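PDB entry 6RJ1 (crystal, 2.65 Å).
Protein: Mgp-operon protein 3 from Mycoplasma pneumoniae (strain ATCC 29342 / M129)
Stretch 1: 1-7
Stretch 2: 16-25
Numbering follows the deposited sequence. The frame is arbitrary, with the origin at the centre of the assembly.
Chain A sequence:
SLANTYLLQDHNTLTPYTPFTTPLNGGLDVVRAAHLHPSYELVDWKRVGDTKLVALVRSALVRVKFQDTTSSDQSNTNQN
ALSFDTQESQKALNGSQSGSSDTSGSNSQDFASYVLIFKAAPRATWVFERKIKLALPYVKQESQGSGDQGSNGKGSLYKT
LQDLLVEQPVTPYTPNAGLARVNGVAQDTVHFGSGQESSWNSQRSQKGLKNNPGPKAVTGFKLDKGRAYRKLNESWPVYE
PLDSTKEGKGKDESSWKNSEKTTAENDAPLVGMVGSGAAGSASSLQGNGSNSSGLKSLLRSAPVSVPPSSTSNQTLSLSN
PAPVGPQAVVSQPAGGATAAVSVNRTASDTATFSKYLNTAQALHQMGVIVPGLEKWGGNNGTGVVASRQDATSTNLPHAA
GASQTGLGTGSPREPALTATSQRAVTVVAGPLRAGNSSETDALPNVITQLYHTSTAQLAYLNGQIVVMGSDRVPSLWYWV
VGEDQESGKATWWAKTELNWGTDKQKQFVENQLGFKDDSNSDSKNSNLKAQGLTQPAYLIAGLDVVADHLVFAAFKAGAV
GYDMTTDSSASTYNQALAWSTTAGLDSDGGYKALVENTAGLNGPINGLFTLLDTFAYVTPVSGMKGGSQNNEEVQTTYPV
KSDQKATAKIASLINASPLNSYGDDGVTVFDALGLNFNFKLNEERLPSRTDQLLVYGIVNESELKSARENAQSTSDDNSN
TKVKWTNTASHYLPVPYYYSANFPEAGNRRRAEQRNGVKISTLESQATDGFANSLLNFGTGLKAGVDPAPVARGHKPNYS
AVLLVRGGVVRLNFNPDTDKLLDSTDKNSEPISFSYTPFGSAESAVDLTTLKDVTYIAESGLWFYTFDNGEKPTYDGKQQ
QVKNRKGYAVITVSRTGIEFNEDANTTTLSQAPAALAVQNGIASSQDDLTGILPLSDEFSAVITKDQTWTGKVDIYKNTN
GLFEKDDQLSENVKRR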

# COMPACT_ATOMS: atom_id res chain seq x y z
N SER A 1 8.12 -25.68 -27.74
CA SER A 1 8.46 -25.65 -29.16
C SER A 1 9.60 -24.65 -29.42
O SER A 1 9.78 -23.72 -28.64
CB SER A 1 7.22 -25.28 -29.98
OG SER A 1 7.47 -25.27 -31.38
N LEU A 2 10.36 -24.86 -30.51
CA LEU A 2 11.44 -23.94 -30.89
C LEU A 2 10.86 -22.64 -31.44
O LEU A 2 11.44 -21.58 -31.22
CB LEU A 2 12.36 -24.57 -31.94
CG LEU A 2 13.55 -25.30 -31.38
CD1 LEU A 2 13.72 -26.64 -32.06
CD2 LEU A 2 14.79 -24.44 -31.47
N ALA A 3 9.70 -22.74 -32.12
CA ALA A 3 8.97 -21.61 -32.71
C ALA A 3 8.47 -20.63 -31.63
O ALA A 3 8.20 -19.47 -31.96
CB ALA A 3 7.81 -22.13 -33.55
N ASN A 4 8.40 -21.09 -30.37
CA ASN A 4 7.98 -20.25 -29.25
C ASN A 4 9.05 -19.18 -28.91
O ASN A 4 10.23 -19.36 -29.23
CB ASN A 4 7.53 -21.11 -28.03
CG ASN A 4 8.52 -21.38 -26.90
OD1 ASN A 4 9.75 -21.36 -27.05
ND2 ASN A 4 7.97 -21.67 -25.73
N THR A 5 8.63 -18.04 -28.32
CA THR A 5 9.49 -16.92 -27.96
C THR A 5 9.13 -16.42 -26.57
O THR A 5 7.98 -16.53 -26.17
CB THR A 5 9.38 -15.77 -28.99
OG1 THR A 5 8.00 -15.46 -29.19
CG2 THR A 5 10.08 -16.09 -30.32
N TYR A 6 10.12 -15.88 -25.85
CA TYR A 6 9.97 -15.32 -24.50
C TYR A 6 10.30 -13.84 -24.56
O TYR A 6 11.36 -13.48 -25.06
CB TYR A 6 10.89 -16.03 -23.48
CG TYR A 6 10.78 -17.53 -23.45
CD1 TYR A 6 9.85 -18.17 -22.63
CD2 TYR A 6 11.60 -18.33 -24.25
CE1 TYR A 6 9.74 -19.57 -22.62
CE2 TYR A 6 11.49 -19.72 -24.25
CZ TYR A 6 10.56 -20.33 -23.43
OH TYR A 6 10.44 -21.70 -23.42
N LEU A 7 9.40 -12.98 -24.08
CA LEU A 7 9.60 -11.54 -24.11
C LEU A 7 10.33 -11.06 -22.86
O LEU A 7 9.89 -11.36 -21.75
CB LEU A 7 8.23 -10.84 -24.25
CG LEU A 7 8.06 -9.78 -25.34
CD1 LEU A 7 8.62 -10.23 -26.66
CD2 LEU A 7 6.59 -9.46 -25.52
N PRO A 16 12.23 -10.32 -28.11
CA PRO A 16 11.85 -11.74 -28.13
C PRO A 16 13.08 -12.66 -28.12
O PRO A 16 13.95 -12.53 -28.97
CB PRO A 16 11.04 -11.89 -29.42
CG PRO A 16 11.47 -10.75 -30.29
CD PRO A 16 12.27 -9.76 -29.48
N TYR A 17 13.15 -13.55 -27.13
CA TYR A 17 14.25 -14.50 -26.99
C TYR A 17 13.78 -15.89 -27.42
O TYR A 17 12.66 -16.29 -27.10
CB TYR A 17 14.78 -14.52 -25.55
CG TYR A 17 15.71 -13.37 -25.24
CD1 TYR A 17 15.20 -12.13 -24.85
CD2 TYR A 17 17.08 -13.51 -25.34
CE1 TYR A 17 16.05 -11.07 -24.54
CE2 TYR A 17 17.95 -12.45 -25.05
CZ TYR A 17 17.43 -11.23 -24.65
OH TYR A 17 18.27 -10.18 -24.37
N THR A 18 14.63 -16.60 -28.16
CA THR A 18 14.33 -17.95 -28.63
C THR A 18 14.74 -18.98 -27.56
O THR A 18 15.57 -18.65 -26.71
CB THR A 18 15.06 -18.23 -29.96
OG1 THR A 18 16.48 -18.21 -29.76
CG2 THR A 18 14.65 -17.28 -31.07
N PRO A 19 14.25 -20.25 -27.61
CA PRO A 19 14.71 -21.25 -26.64
C PRO A 19 16.19 -21.67 -26.86
O PRO A 19 16.67 -22.58 -26.19
CB PRO A 19 13.71 -22.39 -26.80
CG PRO A 19 13.27 -22.30 -28.20
CD PRO A 19 13.27 -20.85 -28.55
N PHE A 20 16.90 -20.97 -27.77
CA PHE A 20 18.33 -21.11 -28.02
C PHE A 20 19.08 -20.09 -27.15
O PHE A 20 20.31 -20.02 -27.22
CB PHE A 20 18.66 -20.84 -29.49
CG PHE A 20 18.53 -22.01 -30.43
CD1 PHE A 20 19.13 -23.23 -30.14
CD2 PHE A 20 17.89 -21.86 -31.65
CE1 PHE A 20 19.03 -24.30 -31.03
CE2 PHE A 20 17.81 -22.92 -32.55
CZ PHE A 20 18.39 -24.13 -32.25
N THR A 21 18.33 -19.27 -26.36
CA THR A 21 18.73 -18.21 -25.41
C THR A 21 19.20 -16.91 -26.12
O THR A 21 19.68 -15.99 -25.46
CB THR A 21 19.76 -18.70 -24.34
OG1 THR A 21 21.06 -18.82 -24.91
CG2 THR A 21 19.36 -20.01 -23.68
N THR A 22 19.01 -16.82 -27.46
CA THR A 22 19.42 -15.65 -28.23
C THR A 22 18.24 -14.79 -28.67
O THR A 22 17.19 -15.35 -29.03
CB THR A 22 20.25 -16.06 -29.44
OG1 THR A 22 19.47 -16.95 -30.24
CG2 THR A 22 21.58 -16.69 -29.07
N PRO A 23 18.39 -13.44 -28.70
CA PRO A 23 17.28 -12.60 -29.18
C PRO A 23 17.01 -12.80 -30.67
O PRO A 23 17.95 -12.92 -31.47
CB PRO A 23 17.74 -11.18 -28.86
CG PRO A 23 19.22 -11.26 -28.80
CD PRO A 23 19.55 -12.63 -28.31
N LEU A 24 15.73 -12.87 -31.04
CA LEU A 24 15.29 -13.07 -32.42
C LEU A 24 15.47 -11.81 -33.25
O LEU A 24 15.87 -11.90 -34.40
CB LEU A 24 13.83 -13.57 -32.43
CG LEU A 24 13.26 -14.15 -33.73
CD1 LEU A 24 14.16 -15.23 -34.35
CD2 LEU A 24 11.87 -14.69 -33.49
N ASN A 25 15.21 -10.63 -32.64
CA ASN A 25 15.37 -9.30 -33.25
C ASN A 25 15.71 -8.26 -32.18
O ASN A 25 15.69 -8.58 -30.99
CB ASN A 25 14.14 -8.90 -34.10
CG ASN A 25 12.81 -8.90 -33.37
OD1 ASN A 25 12.62 -8.20 -32.36
ND2 ASN A 25 11.86 -9.66 -33.87

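The contact is a short antiparallel β pairing, fastened by two backbone hydrogen bonds and extended beyond the strands by packing of Leu2 and Tyr6 on a turn that contains Pro19.

The fastening sits at one residue pair. Tyr6 N donates to Tyr17 O at 2.9 Å, and Tyr17 N donates to Tyr6 O at 2.7 Å; N-H...O angles of 165° and 169° make both bonds nearly straight. The same two carbonyls also receive Cα-H contacts from the other stretch: Thr5 CA lies 3.3 Å from Tyr17 O, and Pro16 CA lies 3.6 Å from Tyr6 O. Leu7 and Pro16 form the next pair, a non-hydrogen-bonded one, with their CA atoms 4.6 Å apart. This suits proline, which has no amide hydrogen to offer. Their side chains share a face of the sheet, and Leu7 CD1 reaches within 4.0 Å of Pro16 CB.

Tyr6 and Tyr17 share the other face, but their rings do not pair off. The end of the Tyr17 side chain leads away from the first stretch, whereas the Tyr6 ring meets Pro19 along its edge, with Tyr6 CE2 4.3 Å from Pro19 CB. Within its own stretch, Tyr6 OH accepts a weak hydrogen bond from Asn4 ND2 at 3.4 Å.

Past the strands, Pro19 is the main apolar surface, with more area covered across the contact than any other residue. Its CA-to-CB bond points toward the first stretch, and its ring also meets backbone oxygens there: Pro19 CD is 3.3 Å from Leu2 O and 3.5 Å from Asn4 O. Leu2 starts sideways, yet its end comes nearer, placing Leu2 CD2 4.2 Å from Pro19 CG. The same methyl lies over the face of the Phe20 ring, with Leu2 CD2 3.9 Å from the ring centroid and 27° off its normal, a CH-π contact.

The second stretch also carries its own hydrogen bonds around this surface. Pro19 and Phe20 occupy the middle of a type I turn from Thr18 to Thr21, closed by Thr21 N donating to Thr18 O at 2.9 Å. Thr22 O receives both Thr18 N and Thr18 OG1, each at 3.0 Å, and Leu24 N donates to Pro16 O at 2.8 Å. Leu24 CD2 then reaches Thr5 CG2 at 3.9 Å. The rule to read here is economical: backbone bonds set the register, and a turn carries apolar side chains to the partner.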